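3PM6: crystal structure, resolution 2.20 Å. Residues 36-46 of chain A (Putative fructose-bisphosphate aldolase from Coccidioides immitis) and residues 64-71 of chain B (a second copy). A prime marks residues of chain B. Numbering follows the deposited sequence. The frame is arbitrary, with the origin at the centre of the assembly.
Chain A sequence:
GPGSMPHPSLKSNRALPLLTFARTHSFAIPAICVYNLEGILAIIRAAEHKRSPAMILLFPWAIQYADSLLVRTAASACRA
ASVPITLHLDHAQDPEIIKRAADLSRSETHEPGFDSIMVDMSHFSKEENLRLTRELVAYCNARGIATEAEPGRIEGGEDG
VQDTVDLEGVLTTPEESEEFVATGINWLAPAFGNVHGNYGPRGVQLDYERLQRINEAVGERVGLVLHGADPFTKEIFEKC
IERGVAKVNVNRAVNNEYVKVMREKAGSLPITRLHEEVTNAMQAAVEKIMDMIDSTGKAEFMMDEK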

# COMPACT_ATOMS: atom_id res chain seq x y z
N ASN A 36 -3.45 3.36 -4.38
CA ASN A 36 -2.28 3.45 -3.56
C ASN A 36 -2.60 3.54 -2.07
O ASN A 36 -3.75 3.77 -1.64
CB ASN A 36 -1.41 4.64 -4.02
CG ASN A 36 -2.20 5.93 -4.15
OD1 ASN A 36 -2.94 6.32 -3.24
ND2 ASN A 36 -2.07 6.59 -5.29
N LEU A 37 -1.57 3.30 -1.28
CA LEU A 37 -1.67 3.36 0.17
C LEU A 37 -2.08 4.74 0.67
O LEU A 37 -2.81 4.83 1.63
CB LEU A 37 -0.32 2.94 0.81
CG LEU A 37 -0.03 3.10 2.30
CD1 LEU A 37 -1.11 2.54 3.17
CD2 LEU A 37 1.25 2.36 2.61
N GLU A 38 -1.64 5.81 0.01
CA GLU A 38 -2.10 7.13 0.40
C GLU A 38 -3.64 7.22 0.34
O GLU A 38 -4.27 7.82 1.20
CB GLU A 38 -1.47 8.24 -0.46
CG GLU A 38 0.04 8.36 -0.30
CD GLU A 38 0.82 7.62 -1.39
OE1 GLU A 38 0.41 6.51 -1.79
OE2 GLU A 38 1.86 8.15 -1.83
N GLY A 39 -4.23 6.65 -0.71
CA GLY A 39 -5.67 6.69 -0.86
C GLY A 39 -6.37 5.83 0.17
O GLY A 39 -7.43 6.21 0.68
N ILE A 40 -5.78 4.67 0.48
CA ILE A 40 -6.29 3.78 1.53
C ILE A 40 -6.30 4.55 2.87
O ILE A 40 -7.30 4.57 3.58
CB ILE A 40 -5.45 2.45 1.60
CG1 ILE A 40 -5.68 1.58 0.35
CG2 ILE A 40 -5.71 1.67 2.90
CD1 ILE A 40 -4.55 0.59 0.06
N LEU A 41 -5.20 5.23 3.18
CA LEU A 41 -5.10 5.96 4.45
C LEU A 41 -6.07 7.12 4.48
O LEU A 41 -6.74 7.34 5.50
CB LEU A 41 -3.67 6.47 4.70
CG LEU A 41 -2.73 5.35 5.12
CD1 LEU A 41 -1.31 5.86 5.32
CD2 LEU A 41 -3.26 4.69 6.41
N ALA A 42 -6.16 7.84 3.36
CA ALA A 42 -7.13 8.94 3.25
C ALA A 42 -8.55 8.49 3.55
O ALA A 42 -9.29 9.18 4.28
CB ALA A 42 -7.05 9.63 1.86
N ILE A 43 -8.93 7.32 3.04
CA ILE A 43 -10.28 6.79 3.30
C ILE A 43 -10.53 6.38 4.76
O ILE A 43 -11.55 6.74 5.33
CB ILE A 43 -10.64 5.56 2.42
CG1 ILE A 43 -10.72 5.95 0.93
CG2 ILE A 43 -11.97 4.95 2.88
CD1 ILE A 43 -10.50 4.72 0.00
N ILE A 44 -9.62 5.59 5.33
CA ILE A 44 -9.73 5.18 6.74
C ILE A 44 -9.81 6.42 7.64
O ILE A 44 -10.61 6.45 8.53
CB ILE A 44 -8.50 4.34 7.23
CG1 ILE A 44 -8.21 3.13 6.31
CG2 ILE A 44 -8.72 3.90 8.68
CD1 ILE A 44 -9.36 2.23 6.07
N ARG A 45 -8.97 7.42 7.39
CA ARG A 45 -8.91 8.59 8.27
C ARG A 45 -10.19 9.42 8.13
O ARG A 45 -10.79 9.84 9.14
CB ARG A 45 -7.72 9.47 7.92
CG ARG A 45 -6.45 9.07 8.57
CD ARG A 45 -5.33 9.85 7.90
NE ARG A 45 -4.05 9.18 8.12
CZ ARG A 45 -2.86 9.74 7.93
NH1 ARG A 45 -2.75 11.01 7.52
NH2 ARG A 45 -1.78 9.03 8.18
N ALA A 46 -10.60 9.64 6.89
CA ALA A 46 -11.82 10.40 6.60
C ALA A 46 -13.00 9.72 7.25
O ALA A 46 -13.76 10.36 7.95
CB ALA A 46 -12.04 10.54 5.09
N GLN B 64 4.69 6.41 12.34
CA GLN B 64 4.03 7.71 12.64
C GLN B 64 2.86 7.88 11.65
O GLN B 64 1.75 8.24 12.02
CB GLN B 64 4.98 8.92 12.43
CG GLN B 64 6.27 9.16 13.34
CD GLN B 64 7.11 10.43 12.86
OE1 GLN B 64 6.53 11.49 12.53
NE2 GLN B 64 8.45 10.30 12.81
N TYR B 65 3.15 7.59 10.39
CA TYR B 65 2.27 7.90 9.28
C TYR B 65 1.18 6.84 9.07
O TYR B 65 0.00 7.18 8.98
CB TYR B 65 3.13 8.09 8.02
CG TYR B 65 2.39 8.10 6.71
CD1 TYR B 65 1.60 9.19 6.35
CD2 TYR B 65 2.51 7.04 5.80
CE1 TYR B 65 0.93 9.22 5.15
CE2 TYR B 65 1.85 7.08 4.57
CZ TYR B 65 1.06 8.19 4.26
OH TYR B 65 0.35 8.28 3.08
N ALA B 66 1.55 5.57 9.07
CA ALA B 66 0.62 4.51 8.68
C ALA B 66 0.34 3.47 9.76
O ALA B 66 -0.20 2.39 9.46
CB ALA B 66 1.15 3.84 7.41
N ASP B 67 0.72 3.78 11.01
CA ASP B 67 0.61 2.84 12.12
C ASP B 67 1.29 1.54 11.70
O ASP B 67 2.44 1.57 11.23
CB ASP B 67 -0.86 2.62 12.58
CG ASP B 67 -1.49 3.89 13.15
OD1 ASP B 67 -0.85 4.58 13.98
OD2 ASP B 67 -2.62 4.21 12.75
N SER B 68 0.62 0.41 11.82
CA SER B 68 1.30 -0.84 11.50
C SER B 68 1.24 -1.26 10.02
O SER B 68 1.74 -2.33 9.65
CB SER B 68 0.82 -1.96 12.43
OG SER B 68 -0.46 -2.41 12.04
N LEU B 69 0.67 -0.42 9.15
CA LEU B 69 0.32 -0.87 7.80
C LEU B 69 1.48 -1.06 6.86
O LEU B 69 1.54 -2.09 6.19
CB LEU B 69 -0.67 0.07 7.11
CG LEU B 69 -2.16 -0.22 7.23
CD1 LEU B 69 -2.89 0.77 6.31
CD2 LEU B 69 -2.53 -1.71 6.92
N LEU B 70 2.36 -0.06 6.75
CA LEU B 70 3.59 -0.26 5.98
C LEU B 70 4.41 -1.40 6.56
O LEU B 70 4.94 -2.23 5.81
CB LEU B 70 4.45 1.01 5.89
CG LEU B 70 4.08 1.96 4.77
CD1 LEU B 70 4.81 3.29 4.95
CD2 LEU B 70 4.46 1.30 3.46
N VAL B 71 4.52 -1.45 7.89
CA VAL B 71 5.28 -2.51 8.53
C VAL B 71 4.78 -3.90 8.14
O VAL B 71 5.57 -4.75 7.71
CB VAL B 71 5.36 -2.39 10.10
CG1 VAL B 71 6.16 -3.57 10.68
CG2 VAL B 71 5.99 -1.05 10.52
O HOH W 1 -3.33 7.04 9.69

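This is a small, mainly apolar contact in which one face of a helix in chain A packs its leucines against a helix-turn-helix corner of chain B, with an arginine and a water adding a polar margin at one end. Together the two stretches bury 374 Å².

The rule on the chain A side is helical spacing. Leu37, Leu41 and Arg45 lie four residues apart, so their CA-to-CB bonds all point toward chain B, while Ala42, Ile43 and Ala46 stay out of reach. The helix is set at its start by Asn36, where Asn36 OD1 accepts from Gly39 N at 2.9 Å, a capping bond. Glycine suits that position, because a CB there would sit 3.3 Å from the same Asn36 OD1.

Chain B meets this row with a bent surface. A type II' turn from Ala66′ to Leu69′, closed by Leu69′ N to Ala66′ O at 3.0 Å, has Asp67′ at positive phi and leads into the next helix. Ala66′ and Leu69′ are the corners of the turn, with Tyr65′ just before it and Leu70′ just after, and all four make contact with the helix; only Leu69′ of the four has its CA-to-CB bond toward chain A.

Leu41 is the hub. Leu41 CD1 lies over one face of the Tyr65′ ring, 3.8 Å from the centroid and 28° off the normal, a CH-pi contact. Leu41 CD1 is also 3.8 Å from Ala66′ CB; here the CA atoms of Leu41 and Ala66′ come within 7.3 Å, and a short alanine side chain fits this close approach. The other methyl, Leu41 CD2, reaches Leu69′ CD1 at 3.9 Å. One turn earlier, Leu37 spreads its branches between two partners: Leu37 CD1 is 4.0 Å from Leu69′ CD1, and Leu37 CD2 is 3.5 Å from Leu70′ CD2. Leu69′ therefore bridges successive turns of the helix.

Tyr65′ gives up the most area, 95 Å². Its CB starts sideways, but with chi1 at 166° (t) the ring reaches the helix, and Tyr65′ OH lies 3.4 Å from Glu38 CG. That contact uses the aliphatic part of the glutamate; the tyrosine hydroxyl and Glu38 OE2 are satisfied elsewhere in the structure.

Arg45 finishes the row at a partly exposed position, where a long side chain can cross to chain B with its charged end beside a backbone carbonyl. Its extended chain brings Arg45 NH2 to 2.7 Å from Tyr65′ O, which lies at the guanidinium edge near its plane. Water 1 accepts from Arg45 NE at 2.8 Å and donates a weak hydrogen bond to Tyr65′ O at 3.4 Å, linking the two chains.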